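PDB 3OS7: galactose mutarotase-like protein from Clostridium acetobutylicum, which probably binds carbohydrate and may interconvert the anomers of aldose sugars. Local coordinates for residues Ile207-Lys212 / Gly221-Pro226; Trp117-Lys122 / Val131-Asp136. All blocks are in the same frame, centred on the assembly; numbering follows the deposited sequence.

Contact 1: residues Ile207-Lys212 / Gly221-Pro226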
ATOM      1  N   ILE A 207     -10.639   4.148  11.810  1.00 11.56           N
ATOM      2  CA  ILE A 207      -9.617   4.213  12.820  1.00 12.58           C
ATOM      3  C   ILE A 207     -10.139   3.758  14.169  1.00 13.77           C
ATOM      4  O   ILE A 207     -11.319   3.928  14.476  1.00 15.03           O
ATOM      5  CB  ILE A 207      -9.013   5.629  12.940  1.00 12.52           C
ATOM      6  CG1 ILE A 207     -10.076   6.672  13.321  1.00 14.91           C
ATOM      7  CG2 ILE A 207      -8.298   6.004  11.636  1.00 14.54           C
ATOM      8  CD1 ILE A 207      -9.512   8.084  13.706  1.00 16.17           C
ATOM      9  N   ASP A 208      -9.233   3.175  14.948  1.00 15.30           N
ATOM     10  CA  ASP A 208      -9.465   2.776  16.323  1.00 15.83           C
ATOM     11  C   ASP A 208      -8.789   3.802  17.233  1.00 17.07           C
ATOM     12  O   ASP A 208      -9.455   4.699  17.734  1.00 16.53           O
ATOM     13  CB  ASP A 208      -8.901   1.359  16.529  1.00 15.34           C
ATOM     14  CG  ASP A 208      -9.239   0.772  17.891  1.00 24.17           C
ATOM     15  OD1 ASP A 208      -9.955   1.422  18.686  1.00 23.53           O
ATOM     16  OD2 ASP A 208      -8.801  -0.375  18.134  1.00 26.61           O
ATOM     17  N   LYS A 209      -7.462   3.728  17.373  1.00 14.32           N
ATOM     18  CA  LYS A 209      -6.722   4.675  18.194  1.00 13.75           C
ATOM     19  C   LYS A 209      -5.651   5.386  17.372  1.00 12.53           C
ATOM     20  O   LYS A 209      -5.164   4.869  16.357  1.00 13.30           O
ATOM     21  CB  LYS A 209      -6.063   3.966  19.406  1.00 14.99           C
ATOM     22  CG  LYS A 209      -7.078   3.305  20.342  1.00 18.14           C
ATOM     23  CD  LYS A 209      -6.463   2.886  21.635  1.00 28.30           C
ATOM     24  CE  LYS A 209      -5.775   1.554  21.502  1.00 39.09           C
ATOM     25  NZ  LYS A 209      -4.999   1.205  22.726  1.00 37.96           N
ATOM     26  N   PHE A 210      -5.321   6.589  17.817  1.00 12.37           N
ATOM     27  CA  PHE A 210      -4.168   7.335  17.340  1.00 11.51           C
ATOM     28  C   PHE A 210      -2.917   6.930  18.142  1.00 11.88           C
ATOM     29  O   PHE A 210      -2.989   6.783  19.367  1.00 14.80           O
ATOM     30  CB  PHE A 210      -4.469   8.814  17.538  1.00 13.21           C
ATOM     31  CG  PHE A 210      -3.317   9.717  17.229  1.00 14.90           C
ATOM     32  CD1 PHE A 210      -2.911   9.894  15.933  1.00 14.15           C
ATOM     33  CD2 PHE A 210      -2.638  10.384  18.249  1.00 20.03           C
ATOM     34  CE1 PHE A 210      -1.874  10.724  15.619  1.00 13.84           C
ATOM     35  CE2 PHE A 210      -1.572  11.227  17.947  1.00 22.52           C
ATOM     36  CZ  PHE A 210      -1.192  11.395  16.604  1.00 17.15           C
ATOM     37  N   TRP A 211      -1.772   6.818  17.466  1.00 12.95           N
ATOM     38  CA  TRP A 211      -0.497   6.410  18.094  1.00 12.73           C
ATOM     39  C   TRP A 211       0.502   7.544  17.919  1.00 16.07           C
ATOM     40  O   TRP A 211       0.830   7.942  16.784  1.00 16.74           O
ATOM     41  CB  TRP A 211       0.007   5.106  17.477  1.00 12.92           C
ATOM     42  CG  TRP A 211      -0.913   3.985  17.784  1.00 12.45           C
ATOM     43  CD1 TRP A 211      -2.111   3.707  17.163  1.00 14.43           C
ATOM     44  CD2 TRP A 211      -0.766   3.013  18.815  1.00 13.88           C
ATOM     45  NE1 TRP A 211      -2.706   2.619  17.738  1.00 16.94           N
ATOM     46  CE2 TRP A 211      -1.910   2.165  18.755  1.00 16.80           C
ATOM     47  CE3 TRP A 211       0.220   2.759  19.786  1.00 13.28           C
ATOM     48  CZ2 TRP A 211      -2.095   1.108  19.616  1.00 16.68           C
ATOM     49  CZ3 TRP A 211       0.036   1.658  20.653  1.00 18.50           C
ATOM     50  CH2 TRP A 211      -1.110   0.858  20.556  1.00 18.18           C
ATOM     51  N   LYS A 212       0.932   8.106  19.045  1.00 16.36           N
ATOM     52  CA  LYS A 212       1.866   9.207  19.035  1.00 15.42           C
ATOM     53  C   LYS A 212       3.218   8.757  18.497  1.00 15.37           C
ATOM     54  O   LYS A 212       3.693   7.661  18.806  1.00 13.44           O
ATOM     55  CB  LYS A 212       2.041   9.740  20.461  1.00 18.82           C
ATOM     56  CG  LYS A 212       2.875  11.025  20.612  1.00 26.51           C
ATOM     57  CD  LYS A 212       2.861  11.508  22.091  1.00 37.60           C
ATOM     58  CE  LYS A 212       3.910  12.609  22.360  1.00 42.30           C
ATOM     59  NZ  LYS A 212       3.680  13.346  23.641  1.00 43.16           N
ATOM     60  N   GLY A 221       4.674   4.383  21.820  1.00 18.30           N
ATOM     61  CA  GLY A 221       3.953   3.287  22.468  1.00 19.81           C
ATOM     62  C   GLY A 221       2.654   3.713  23.126  1.00 19.73           C
ATOM     63  O   GLY A 221       1.876   2.861  23.547  1.00 21.17           O
ATOM     64  N   GLU A 222       2.412   5.020  23.187  1.00 17.94           N
ATOM     65  CA  GLU A 222       1.192   5.567  23.742  1.00 19.03           C
ATOM     66  C   GLU A 222       0.145   5.642  22.652  1.00 18.30           C
ATOM     67  O   GLU A 222       0.440   6.043  21.527  1.00 16.95           O
ATOM     68  CB  GLU A 222       1.408   6.991  24.224  1.00 21.24           C
ATOM     69  CG  GLU A 222       2.428   7.202  25.312  1.00 28.47           C
ATOM     70  CD  GLU A 222       2.838   8.674  25.372  1.00 35.50           C
ATOM     71  OE1 GLU A 222       3.663   9.139  24.527  1.00 27.99           O
ATOM     72  OE2 GLU A 222       2.278   9.379  26.230  1.00 28.89           O
ATOM     73  N   SER A 223      -1.076   5.267  22.995  1.00 16.50           N
ATOM     74  CA  SER A 223      -2.208   5.346  22.091  1.00 15.98           C
ATOM     75  C   SER A 223      -3.359   6.141  22.720  1.00 17.61           C
ATOM     76  O   SER A 223      -3.483   6.221  23.939  1.00 18.94           O
ATOM     77  CB  SER A 223      -2.682   3.954  21.741  1.00 18.46           C
ATOM     78  OG  SER A 223      -3.145   3.287  22.908  1.00 17.76           O
ATOM     79  N   PHE A 224      -4.165   6.760  21.880  1.00 15.39           N
ATOM     80  CA  PHE A 224      -5.214   7.671  22.335  1.00 15.16           C
ATOM     81  C   PHE A 224      -6.470   7.523  21.522  1.00 16.19           C
ATOM     82  O   PHE A 224      -6.409   7.222  20.322  1.00 13.32           O
ATOM     83  CB  PHE A 224      -4.753   9.118  22.218  1.00 17.29           C
ATOM     84  CG  PHE A 224      -3.472   9.404  22.929  1.00 18.58           C
ATOM     85  CD1 PHE A 224      -3.488   9.927  24.211  1.00 26.28           C
ATOM     86  CD2 PHE A 224      -2.265   9.137  22.337  1.00 18.46           C
ATOM     87  CE1 PHE A 224      -2.316  10.193  24.881  1.00 32.33           C
ATOM     88  CE2 PHE A 224      -1.074   9.401  23.010  1.00 26.58           C
ATOM     89  CZ  PHE A 224      -1.116   9.939  24.284  1.00 28.30           C
ATOM     90  N   ALA A 225      -7.624   7.778  22.163  1.00 14.07           N
ATOM     91  CA  ALA A 225      -8.871   7.913  21.447  1.00 17.87           C
ATOM     92  C   ALA A 225      -8.712   9.093  20.454  1.00 15.07           C
ATOM     93  O   ALA A 225      -8.059  10.071  20.782  1.00 17.31           O
ATOM     94  CB  ALA A 225     -10.041   8.173  22.437  1.00 18.00           C
ATOM     95  N   PRO A 226      -9.338   9.008  19.270  1.00 15.76           N
ATOM     96  CA  PRO A 226      -9.288  10.123  18.317  1.00 17.28           C
ATOM     97  C   PRO A 226      -9.735  11.417  18.974  1.00 18.64           C
ATOM     98  O   PRO A 226     -10.680  11.396  19.759  1.00 18.14           O
ATOM     99  CB  PRO A 226     -10.265   9.711  17.217  1.00 16.88           C
ATOM    100  CG  PRO A 226     -10.256   8.166  17.288  1.00 19.44           C
ATOM    101  CD  PRO A 226     -10.133   7.871  18.758  1.00 17.25           C
TER
HETATM  102  O   HOH W   1      -5.493   3.644  24.489  1.00 40.99           O
HETATM  103  O   HOH W   2       2.683   5.405  19.935  1.00 13.93           O
HETATM  104  O   HOH W   3       5.549  11.174  24.845  1.00 40.37           O

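Contact 2: residues Trp117-Lys122 / Val131-Asp136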
ATOM      1  N   TRP A 117      10.323  -7.350 -10.520  1.00 16.44           N
ATOM      2  CA  TRP A 117       9.463  -8.478 -10.341  1.00 15.30           C
ATOM      3  C   TRP A 117       9.261  -9.118 -11.697  1.00 16.51           C
ATOM      4  O   TRP A 117       9.492  -8.468 -12.727  1.00 19.69           O
ATOM      5  CB  TRP A 117       8.125  -8.033  -9.765  1.00 14.15           C
ATOM      6  CG  TRP A 117       8.174  -7.523  -8.353  1.00 13.29           C
ATOM      7  CD1 TRP A 117       8.967  -6.503  -7.864  1.00 13.03           C
ATOM      8  CD2 TRP A 117       7.309  -7.896  -7.266  1.00 12.06           C
ATOM      9  NE1 TRP A 117       8.690  -6.279  -6.545  1.00 13.36           N
ATOM     10  CE2 TRP A 117       7.678  -7.116  -6.150  1.00 15.60           C
ATOM     11  CE3 TRP A 117       6.308  -8.851  -7.117  1.00 14.79           C
ATOM     12  CZ2 TRP A 117       7.057  -7.248  -4.904  1.00 12.76           C
ATOM     13  CZ3 TRP A 117       5.702  -8.986  -5.890  1.00 15.22           C
ATOM     14  CH2 TRP A 117       6.081  -8.193  -4.796  1.00 13.63           C
ATOM     15  N   THR A 118       8.841 -10.378 -11.711  1.00 17.44           N
ATOM     16  CA  THR A 118       8.591 -11.085 -12.960  1.00 19.72           C
ATOM     17  C   THR A 118       7.123 -11.434 -13.076  1.00 18.74           C
ATOM     18  O   THR A 118       6.441 -11.609 -12.067  1.00 18.66           O
ATOM     19  CB  THR A 118       9.455 -12.307 -13.075  1.00 22.30           C
ATOM     20  OG1 THR A 118       9.204 -13.169 -11.979  1.00 21.66           O
ATOM     21  CG2 THR A 118      10.942 -11.889 -13.050  1.00 24.70           C
ATOM     22  N   VAL A 119       6.628 -11.465 -14.302  1.00 18.81           N
ATOM     23  CA  VAL A 119       5.223 -11.766 -14.551  1.00 18.62           C
ATOM     24  C   VAL A 119       5.031 -13.256 -14.354  1.00 20.41           C
ATOM     25  O   VAL A 119       5.746 -14.075 -14.939  1.00 19.35           O
ATOM     26  CB  VAL A 119       4.781 -11.313 -15.951  1.00 21.88           C
ATOM     27  CG1 VAL A 119       3.361 -11.765 -16.239  1.00 20.33           C
ATOM     28  CG2 VAL A 119       4.884  -9.815 -16.082  1.00 19.92           C
ATOM     29  N   HIS A 120       4.060 -13.617 -13.521  1.00 17.15           N
ATOM     30  CA  HIS A 120       3.857 -14.997 -13.143  1.00 19.82           C
ATOM     31  C   HIS A 120       2.656 -15.597 -13.876  1.00 20.06           C
ATOM     32  O   HIS A 120       2.680 -16.777 -14.258  1.00 19.88           O
ATOM     33  CB  HIS A 120       3.720 -15.063 -11.616  1.00 18.87           C
ATOM     34  CG  HIS A 120       3.438 -16.422 -11.087  1.00 23.21           C
ATOM     35  ND1 HIS A 120       4.400 -17.414 -11.033  1.00 28.67           N
ATOM     36  CD2 HIS A 120       2.301 -16.964 -10.586  1.00 23.25           C
ATOM     37  CE1 HIS A 120       3.861 -18.508 -10.517  1.00 33.30           C
ATOM     38  NE2 HIS A 120       2.594 -18.256 -10.225  1.00 28.84           N
ATOM     39  N   LYS A 121       1.603 -14.804 -14.057  1.00 17.94           N
ATOM     40  CA  LYS A 121       0.364 -15.251 -14.673  1.00 18.63           C
ATOM     41  C   LYS A 121      -0.391 -14.103 -15.329  1.00 20.39           C
ATOM     42  O   LYS A 121      -0.404 -12.980 -14.821  1.00 18.83           O
ATOM     43  CB  LYS A 121      -0.510 -15.917 -13.623  1.00 22.33           C
ATOM     44  CG  LYS A 121      -1.758 -16.598 -14.192  1.00 27.74           C
ATOM     45  CD  LYS A 121      -2.669 -17.163 -13.124  1.00 33.78           C
ATOM     46  CE  LYS A 121      -2.023 -18.244 -12.314  1.00 40.31           C
ATOM     47  NZ  LYS A 121      -3.076 -19.074 -11.660  1.00 51.67           N
ATOM     48  N   LYS A 122      -1.000 -14.395 -16.467  1.00 19.77           N
ATOM     49  CA  LYS A 122      -1.905 -13.499 -17.159  1.00 20.76           C
ATOM     50  C   LYS A 122      -3.052 -14.366 -17.630  1.00 22.58           C
ATOM     51  O   LYS A 122      -2.819 -15.374 -18.310  1.00 25.30           O
ATOM     52  CB  LYS A 122      -1.236 -12.848 -18.383  1.00 21.48           C
ATOM     53  CG  LYS A 122      -0.077 -11.974 -18.064  1.00 21.55           C
ATOM     54  CD  LYS A 122       0.540 -11.359 -19.346  1.00 26.07           C
ATOM     55  CE  LYS A 122       1.243 -12.385 -20.281  1.00 29.66           C
ATOM     56  NZ  LYS A 122       1.395 -11.776 -21.668  1.00 39.16           N
ATOM     57  N   VAL A 131      -3.742 -10.664 -13.365  1.00 15.33           N
ATOM     58  CA  VAL A 131      -2.306 -10.509 -13.572  1.00 14.70           C
ATOM     59  C   VAL A 131      -1.590 -10.730 -12.250  1.00 15.54           C
ATOM     60  O   VAL A 131      -1.938 -10.126 -11.218  1.00 13.98           O
ATOM     61  CB  VAL A 131      -1.975  -9.140 -14.106  1.00 15.47           C
ATOM     62  CG1 VAL A 131      -0.453  -8.953 -14.163  1.00 14.25           C
ATOM     63  CG2 VAL A 131      -2.595  -8.913 -15.480  1.00 17.07           C
ATOM     64  N   GLU A 132      -0.601 -11.606 -12.257  1.00 14.68           N
ATOM     65  CA  GLU A 132       0.181 -11.897 -11.057  1.00 14.08           C
ATOM     66  C   GLU A 132       1.649 -11.669 -11.328  1.00 16.48           C
ATOM     67  O   GLU A 132       2.158 -12.062 -12.390  1.00 17.87           O
ATOM     68  CB  GLU A 132      -0.020 -13.356 -10.599  1.00 14.70           C
ATOM     69  CG  GLU A 132      -1.477 -13.727 -10.351  1.00 21.94           C
ATOM     70  CD  GLU A 132      -1.653 -15.104  -9.688  1.00 27.80           C
ATOM     71  OE1 GLU A 132      -0.748 -15.949  -9.821  1.00 23.84           O
ATOM     72  OE2 GLU A 132      -2.696 -15.317  -9.027  1.00 19.35           O
ATOM     73  N   VAL A 133       2.329 -11.060 -10.363  1.00 16.95           N
ATOM     74  CA  VAL A 133       3.766 -10.823 -10.438  1.00 15.93           C
ATOM     75  C   VAL A 133       4.383 -11.418  -9.197  1.00 16.11           C
ATOM     76  O   VAL A 133       3.746 -11.488  -8.152  1.00 14.83           O
ATOM     77  CB  VAL A 133       4.146  -9.302 -10.549  1.00 15.62           C
ATOM     78  CG1 VAL A 133       3.703  -8.751 -11.913  1.00 17.37           C
ATOM     79  CG2 VAL A 133       3.553  -8.474  -9.357  1.00 15.34           C
ATOM     80  N   VAL A 134       5.612 -11.879  -9.318  1.00 14.18           N
ATOM     81  CA  VAL A 134       6.337 -12.400  -8.179  1.00 14.15           C
ATOM     82  C   VAL A 134       7.718 -11.789  -8.051  1.00 15.52           C
ATOM     83  O   VAL A 134       8.307 -11.301  -9.029  1.00 15.08           O
ATOM     84  CB  VAL A 134       6.501 -13.938  -8.238  1.00 16.25           C
ATOM     85  CG1 VAL A 134       5.140 -14.632  -8.171  1.00 16.04           C
ATOM     86  CG2 VAL A 134       7.273 -14.356  -9.468  1.00 20.38           C
ATOM     87  N   PHE A 135       8.198 -11.781  -6.822  1.00 15.25           N
ATOM     88  CA  PHE A 135       9.557 -11.396  -6.505  1.00 15.57           C
ATOM     89  C   PHE A 135      10.225 -12.547  -5.774  1.00 17.26           C
ATOM     90  O   PHE A 135       9.788 -12.929  -4.690  1.00 17.25           O
ATOM     91  CB  PHE A 135       9.586 -10.188  -5.581  1.00 16.12           C
ATOM     92  CG  PHE A 135      10.989  -9.755  -5.250  1.00 13.77           C
ATOM     93  CD1 PHE A 135      11.763  -9.111  -6.195  1.00 22.22           C
ATOM     94  CD2 PHE A 135      11.548 -10.054  -4.053  1.00 16.08           C
ATOM     95  CE1 PHE A 135      13.055  -8.753  -5.916  1.00 22.61           C
ATOM     96  CE2 PHE A 135      12.857  -9.713  -3.763  1.00 16.89           C
ATOM     97  CZ  PHE A 135      13.605  -9.061  -4.684  1.00 21.35           C
ATOM     98  N   ASP A 136      11.280 -13.077  -6.374  1.00 15.30           N
ATOM     99  CA  ASP A 136      12.048 -14.186  -5.809  1.00 15.97           C
ATOM    100  C   ASP A 136      13.321 -13.658  -5.160  1.00 18.55           C
ATOM    101  O   ASP A 136      14.196 -13.086  -5.825  1.00 20.19           O
ATOM    102  CB  ASP A 136      12.398 -15.180  -6.900  1.00 19.78           C
ATOM    103  CG  ASP A 136      11.164 -15.768  -7.581  1.00 25.79           C
ATOM    104  OD1 ASP A 136      10.324 -16.361  -6.867  1.00 29.05           O
ATOM    105  OD2 ASP A 136      11.038 -15.636  -8.826  1.00 34.26           O
TER
HETATM  106  O   HOH W   4      11.146 -13.495 -10.305  1.00 41.27           O
HETATM  107  O   HOH W   5      -4.001 -17.425  -9.467  1.00 36.30           O

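Contact 1: residues Ile207-Lys212 / Gly221-Pro226
F210 and F224 form an antiparallel hydrogen-bonded pair. F210 N donates to F224 O and F224 N donates to F210 O, both at 2.8 Å. The next pair, W211 with S223, is non-hydrogen-bonded. Beyond it K212 N reaches E222 O in a longer bond of 3.3 Å. S223 CA also gives a CA-H...O contact to F210 O.

The aromatic contact is a CH-pi interaction. S223 CB stands over the centre of the six-membered ring of W211, 3.4 Å from the centroid and only 3° off the ring normal. W211 and S223 share one face of the strand pair. A chi1 of -66° sets W211 CG anti to the carbonyl carbon and toward S223 CB. The F210 and F224 side chains lie on the other face. They touch loosely through their CD2 atoms, and the edge of the F224 ring meets K212 CB. At the far end I207 CD1 packs on P226 CG at 3.7 Å.

Polar side chains add to both ends. A bend at chi3 (-83°) brings K209 CE to 3.4 Å from S223 OG, and NZ beyond it makes a 2.8 Å hydrogen bond to that oxygen. A water accepts from the same NZ and bonds weakly to S223 O. K212 and E222 run side by side. K212 NZ and E222 OE1 are 4.3 Å apart, too far for a salt bridge, and a water bridges them. E222 OE1 also bonds T220 OG1. Another water joins K212 O, G221 N and E222 O.

This is a surface contact, with 222-224 a short outer strand paired to strand 201-213. On the other side, strand 246-256 holds 207-212: S250 OG accepts from W211 NE1, and I207 packs on F249. Y285 of strand 285-289 meets the W211 ring edge-to-face.

Contact 2: residues Trp117-Lys122 / Val131-Asp136
E132 O accepts two backbone N-H groups, H120 N at 2.7 Å and K121 N at 3.3 Å. Both donors come from the same face of the carbonyl plane. E132 N returns a bond to K121 O. T118 and V134 form a regular hydrogen-bonded pair, with 2.9 Å between T118 N and V134 O.

H120 and E132 point the same way, ring and carboxylate 12° from coplanar. H120 CG is anti to the backbone N (chi1 177°), and the ring beyond it has E132 OE1 at its edge, 3.3 Å from H120 CD2. K121 and E132 also point the same way, with K121 CE 3.6 Å from E132 OE1.

With H120 and K121 both opposite E132, this is a classic beta bulge in the hairpin of strands 118-125 and 128-137. It shifts the register by one between V119 and K121.

At the other end F135 CB sits over the W117 six-membered ring, 3.6 Å from its centroid. V133 CG2 touches W117 CE3.

Water links K121 NZ to E132 OE2, and another water joins T118 OG1 to D136 OD2. Further out, S156 OG bonds E132 OE2 and Q152 bonds D136 OD1. I112 O holds W117 NE1, while F153 and L155 of strand 151-160 pack against the W117 side chain.

Contact 2 comes first along the chain and closes before contact 1 opens. Their centres are about 37 Å apart, and their nearest atoms about 26 Å. They lie on opposite sides of the chain's centre. Both belong to the same large, curled antiparallel beta network, consistent with the beta-sandwich fold of galactose mutarotases. The strand pairings connect them: 128-137 leads through 151-160, 163-172, 329-340, 273-279 and 263-268 to 201-213. Contact 2 joins the two strands of a hairpin, while contact 1 adds a short surface strand to 201-213. Each contact pairs neighbouring strands locally, and the two do not touch.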